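Fucolectin-related protein (Streptococcus pneumoniae, PDB 2WMF) is a family 98 glycoside hydrolase that probably cleaves glycosidic bonds in host blood group carbohydrate antigens. Local coordinates at residues Ile90-Tyr101 with Val118-Pro129. Residues are numbered along the deposited sequence; the frame is centred on the assembly and turned at random.
Sequences IPRDTKELREWY and VIMSAGERNTVP
Asp-93 N donates to Asn-126 O at 2.8 Å, almost perfectly straight (178° at the hydrogen), and Tyr-101 OH donates to Val-118 O at 2.7 Å, tilted out of that carbonyl's plane. Tyr-101 CG lies anti to its carbonyl carbon (chi1 -74°), which directs the hydroxyl to the strand. One water ties three backbone groups together, donating to Pro-91 O and Ile-119 O and accepting from Val-128 N.

Among charged groups, Arg-98 grips Asp-93 side-on in a salt bridge internal to 90-101: NE reaches OD1 and NH2 reaches OD2, both at 2.9 Å and on syn lone pairs, both oxygens lying close to the guanidinium plane. What crosses the contact is Pro-129, its CD 3.3 Å from Arg-98 NH2. Glu-124, bent at chi2 (60°), rests CD against Arg-92 CB, the side chains crossing at a slant; within 118-129 its OE2 accepts from Asn-126 N, while Arg-92 NE bonds to Lys-85 O.

The Pro-91 ring makes van der Waals contact with the strand backbone, CG on Ile-119 O (3.4 Å) and CD on Ser-121 N. Apolar contacts pair Ile-90 CD1 with Ala-122 CB at 3.8 Å and Val-128 CG1 with Tyr-101 CE2 at the ring edge.

In this (beta/alpha)8 barrel, the contact joins the loop into helix 95-111, and its first turns, to the C-terminal end of strand 115-121 and the following loop; strand 143-149 and helix 159-172 flank it beyond Ile-119 and Met-120.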
loop_
_atom_site.group_PDB
_atom_site.type_symbol
_atom_site.label_atom_id
_atom_site.label_comp_id
_atom_site.label_asym_id
_atom_site.label_seq_id
_atom_site.Cartn_x
_atom_site.Cartn_y
_atom_site.Cartn_z
ATOM N N ILE A 90 -11.282 18.481 -7.903
ATOM C CA ILE A 90 -10.308 19.173 -8.761
ATOM C C ILE A 90 -10.074 20.576 -8.194
ATOM O O ILE A 90 -10.941 21.434 -8.322
ATOM C CB ILE A 90 -10.735 19.207 -10.261
ATOM C CG1 ILE A 90 -11.048 17.778 -10.736
ATOM C CG2 ILE A 90 -9.642 19.844 -11.127
ATOM C CD1 ILE A 90 -11.258 17.603 -12.257
ATOM N N PRO A 91 -8.921 20.776 -7.514
ATOM C CA PRO A 91 -8.715 21.930 -6.619
ATOM C C PRO A 91 -8.296 23.241 -7.297
ATOM O O PRO A 91 -7.204 23.810 -7.048
ATOM C CB PRO A 91 -7.641 21.399 -5.647
ATOM C CG PRO A 91 -6.780 20.574 -6.482
ATOM C CD PRO A 91 -7.784 19.832 -7.404
ATOM N N ARG A 92 -9.182 23.738 -8.155
ATOM C CA ARG A 92 -9.020 25.057 -8.721
ATOM C C ARG A 92 -9.089 26.108 -7.603
ATOM O O ARG A 92 -9.983 26.095 -6.768
ATOM C CB ARG A 92 -10.121 25.322 -9.735
ATOM C CG ARG A 92 -10.004 26.660 -10.474
ATOM C CD ARG A 92 -11.129 26.899 -11.504
ATOM N NE ARG A 92 -12.444 26.970 -10.870
ATOM C CZ ARG A 92 -13.078 28.097 -10.526
ATOM N NH1 ARG A 92 -12.525 29.291 -10.761
ATOM N NH2 ARG A 92 -14.282 28.036 -9.947
ATOM N N ASP A 93 -8.116 27.003 -7.605
ATOM C CA ASP A 93 -8.046 28.094 -6.624
ATOM C C ASP A 93 -9.318 28.972 -6.651
ATOM O O ASP A 93 -9.663 29.574 -7.668
ATOM C CB ASP A 93 -6.783 28.896 -6.872
ATOM C CG ASP A 93 -6.510 29.926 -5.790
ATOM O OD1 ASP A 93 -7.142 29.889 -4.716
ATOM O OD2 ASP A 93 -5.635 30.749 -6.042
ATOM N N THR A 94 -10.024 29.001 -5.525
ATOM C CA THR A 94 -11.181 29.861 -5.312
ATOM C C THR A 94 -11.173 30.404 -3.889
ATOM O O THR A 94 -10.488 29.873 -2.984
ATOM C CB THR A 94 -12.506 29.123 -5.497
ATOM O OG1 THR A 94 -12.649 28.156 -4.453
ATOM C CG2 THR A 94 -12.583 28.485 -6.901
ATOM N N LYS A 95 -11.973 31.447 -3.673
ATOM C CA LYS A 95 -12.184 31.945 -2.291
ATOM C C LYS A 95 -12.701 30.837 -1.336
ATOM O O LYS A 95 -12.228 30.706 -0.209
ATOM C CB LYS A 95 -13.148 33.126 -2.356
ATOM C CG LYS A 95 -13.571 33.729 -1.016
ATOM C CD LYS A 95 -14.850 34.579 -1.220
ATOM C CE LYS A 95 -15.123 35.513 -0.034
ATOM N NZ LYS A 95 -14.250 36.752 -0.153
ATOM N N GLU A 96 -13.635 30.025 -1.809
ATOM C CA GLU A 96 -14.231 28.968 -1.008
ATOM C C GLU A 96 -13.208 27.865 -0.702
ATOM O O GLU A 96 -13.192 27.319 0.388
ATOM C CB GLU A 96 -15.444 28.369 -1.718
ATOM C CG GLU A 96 -16.656 29.299 -1.846
ATOM C CD GLU A 96 -16.463 30.433 -2.895
ATOM O OE1 GLU A 96 -15.739 30.254 -3.914
ATOM O OE2 GLU A 96 -17.034 31.538 -2.678
ATOM N N LEU A 97 -12.359 27.534 -1.678
ATOM C CA LEU A 97 -11.297 26.538 -1.437
ATOM C C LEU A 97 -10.347 26.973 -0.315
ATOM O O LEU A 97 -10.058 26.224 0.613
ATOM C CB LEU A 97 -10.504 26.251 -2.723
ATOM C CG LEU A 97 -9.479 25.126 -2.617
ATOM C CD1 LEU A 97 -10.217 23.791 -2.325
ATOM C CD2 LEU A 97 -8.597 25.039 -3.875
ATOM N N ARG A 98 -9.847 28.202 -0.414
ATOM C CA ARG A 98 -8.898 28.705 0.571
ATOM C C ARG A 98 -9.583 28.772 1.970
ATOM O O ARG A 98 -9.007 28.371 2.993
ATOM C CB ARG A 98 -8.377 30.074 0.128
ATOM C CG ARG A 98 -7.536 30.090 -1.135
ATOM C CD ARG A 98 -6.854 31.435 -1.318
ATOM N NE ARG A 98 -6.237 31.623 -2.621
ATOM C CZ ARG A 98 -5.489 32.678 -2.938
ATOM N NH1 ARG A 98 -5.257 33.627 -2.042
ATOM N NH2 ARG A 98 -4.945 32.791 -4.138
ATOM N N GLU A 99 -10.834 29.229 1.983
ATOM C CA GLU A 99 -11.616 29.323 3.211
ATOM C C GLU A 99 -11.725 27.956 3.893
ATOM O O GLU A 99 -11.577 27.848 5.123
ATOM C CB GLU A 99 -13.013 29.912 2.920
ATOM C CG GLU A 99 -13.014 31.386 3.155
ATOM C CD GLU A 99 -14.174 32.156 2.544
ATOM O OE1 GLU A 99 -15.200 31.539 2.138
ATOM O OE2 GLU A 99 -14.028 33.417 2.468
ATOM N N TRP A 100 -11.979 26.921 3.087
ATOM C CA TRP A 100 -12.088 25.567 3.602
ATOM C C TRP A 100 -10.754 25.084 4.167
ATOM O O TRP A 100 -10.724 24.534 5.264
ATOM C CB TRP A 100 -12.576 24.601 2.513
ATOM C CG TRP A 100 -12.848 23.211 3.042
ATOM C CD1 TRP A 100 -13.984 22.777 3.641
ATOM C CD2 TRP A 100 -11.953 22.080 3.006
ATOM N NE1 TRP A 100 -13.859 21.446 3.994
ATOM C CE2 TRP A 100 -12.629 20.991 3.604
ATOM C CE3 TRP A 100 -10.647 21.887 2.534
ATOM C CZ2 TRP A 100 -12.046 19.726 3.740
ATOM C CZ3 TRP A 100 -10.081 20.628 2.659
ATOM C CH2 TRP A 100 -10.772 19.568 3.251
ATOM N N TYR A 101 -9.665 25.277 3.418
ATOM C CA TYR A 101 -8.328 24.889 3.923
ATOM C C TYR A 101 -8.044 25.540 5.287
ATOM O O TYR A 101 -7.614 24.871 6.210
ATOM C CB TYR A 101 -7.228 25.300 2.954
ATOM C CG TYR A 101 -7.089 24.474 1.668
ATOM C CD1 TYR A 101 -7.163 23.079 1.668
ATOM C CD2 TYR A 101 -6.824 25.107 0.466
ATOM C CE1 TYR A 101 -7.006 22.356 0.479
ATOM C CE2 TYR A 101 -6.668 24.389 -0.727
ATOM C CZ TYR A 101 -6.769 23.013 -0.704
ATOM O OH TYR A 101 -6.599 22.339 -1.888
ATOM N N VAL A 118 -4.495 18.194 0.286
ATOM C CA VAL A 118 -4.480 17.859 -1.146
ATOM C C VAL A 118 -4.674 19.169 -1.905
ATOM O O VAL A 118 -5.754 19.769 -1.826
ATOM C CB VAL A 118 -5.587 16.876 -1.547
ATOM C CG1 VAL A 118 -5.502 16.594 -3.050
ATOM C CG2 VAL A 118 -5.527 15.555 -0.699
ATOM N N ILE A 119 -3.625 19.627 -2.571
ATOM C CA ILE A 119 -3.652 20.899 -3.321
ATOM C C ILE A 119 -3.544 20.757 -4.831
ATOM O O ILE A 119 -3.699 21.745 -5.544
ATOM C CB ILE A 119 -2.620 21.927 -2.805
ATOM C CG1 ILE A 119 -1.181 21.503 -3.156
ATOM C CG2 ILE A 119 -2.809 22.131 -1.240
ATOM C CD1 ILE A 119 -0.173 22.592 -2.882
ATOM N N MET A 120 -3.276 19.537 -5.314
ATOM C CA MET A 120 -3.201 19.256 -6.732
ATOM C C MET A 120 -3.899 17.928 -7.043
ATOM O O MET A 120 -3.753 16.978 -6.292
ATOM C CB MET A 120 -1.739 19.131 -7.215
ATOM C CG MET A 120 -0.912 20.431 -7.276
ATOM S SD MET A 120 0.759 20.143 -7.834
ATOM C CE MET A 120 0.527 19.991 -9.612
ATOM N N SER A 121 -4.708 17.922 -8.119
ATOM C CA SER A 121 -5.337 16.699 -8.594
ATOM C C SER A 121 -5.941 16.877 -9.993
ATOM O O SER A 121 -6.308 17.988 -10.386
ATOM C CB SER A 121 -6.442 16.257 -7.643
ATOM O OG SER A 121 -6.889 14.945 -7.957
ATOM N N ALA A 122 -5.973 15.771 -10.720
ATOM C CA ALA A 122 -6.721 15.634 -11.970
ATOM C C ALA A 122 -6.444 16.789 -12.952
ATOM O O ALA A 122 -7.374 17.361 -13.541
ATOM C CB ALA A 122 -8.222 15.476 -11.668
ATOM N N GLY A 123 -5.156 17.104 -13.161
ATOM C CA GLY A 123 -4.750 18.023 -14.196
ATOM C C GLY A 123 -4.901 19.496 -13.920
ATOM O O GLY A 123 -4.556 20.334 -14.784
ATOM N N GLU A 124 -5.363 19.864 -12.720
ATOM C CA GLU A 124 -5.640 21.283 -12.483
ATOM C C GLU A 124 -4.374 22.134 -12.561
ATOM O O GLU A 124 -3.403 21.880 -11.869
ATOM C CB GLU A 124 -6.359 21.485 -11.161
ATOM C CG GLU A 124 -6.710 22.942 -10.870
ATOM C CD GLU A 124 -7.633 23.539 -11.926
ATOM O OE1 GLU A 124 -8.672 22.900 -12.244
ATOM O OE2 GLU A 124 -7.290 24.619 -12.426
ATOM N N ARG A 125 -4.412 23.178 -13.392
ATOM C CA ARG A 125 -3.284 24.070 -13.628
ATOM C C ARG A 125 -3.340 25.293 -12.688
ATOM O O ARG A 125 -2.295 25.864 -12.383
ATOM C CB ARG A 125 -3.318 24.566 -15.077
ATOM C CG ARG A 125 -3.121 23.463 -16.140
ATOM C CD ARG A 125 -3.548 23.940 -17.503
ATOM N NE ARG A 125 -3.499 22.929 -18.546
ATOM C CZ ARG A 125 -4.403 21.960 -18.689
ATOM N NH1 ARG A 125 -5.435 21.875 -17.851
ATOM N NH2 ARG A 125 -4.292 21.078 -19.681
ATOM N N ASN A 126 -4.541 25.678 -12.268
ATOM C CA ASN A 126 -4.708 26.926 -11.471
ATOM C C ASN A 126 -4.998 26.592 -10.014
ATOM O O ASN A 126 -6.106 26.810 -9.487
ATOM C CB ASN A 126 -5.799 27.806 -12.115
ATOM C CG ASN A 126 -5.400 28.289 -13.499
ATOM O OD1 ASN A 126 -6.149 28.132 -14.463
ATOM N ND2 ASN A 126 -4.194 28.848 -13.614
ATOM N N THR A 127 -3.959 26.042 -9.366
ATOM C CA THR A 127 -4.004 25.606 -7.969
ATOM C C THR A 127 -3.505 26.746 -7.088
ATOM O O THR A 127 -3.039 27.776 -7.618
ATOM C CB THR A 127 -3.160 24.339 -7.792
ATOM O OG1 THR A 127 -1.871 24.507 -8.422
ATOM C CG2 THR A 127 -3.926 23.135 -8.430
ATOM N N VAL A 128 -3.579 26.573 -5.772
ATOM C CA VAL A 128 -3.250 27.667 -4.841
ATOM C C VAL A 128 -1.821 28.132 -5.047
ATOM O O VAL A 128 -0.912 27.332 -5.369
ATOM C CB VAL A 128 -3.530 27.306 -3.337
ATOM C CG1 VAL A 128 -5.035 27.161 -3.097
ATOM C CG2 VAL A 128 -2.774 26.063 -2.917
ATOM N N PRO A 129 -1.598 29.453 -4.920
ATOM C CA PRO A 129 -0.235 29.948 -5.131
ATOM C C PRO A 129 0.801 29.402 -4.158
ATOM O O PRO A 129 0.486 29.212 -2.999
ATOM C CB PRO A 129 -0.394 31.465 -4.908
ATOM C CG PRO A 129 -1.834 31.762 -5.162
ATOM C CD PRO A 129 -2.553 30.551 -4.648
HETATM O O HOH W 1 -5.040 24.155 -5.139
HETATM O O HOH W 2 -4.012 30.994 -8.374
#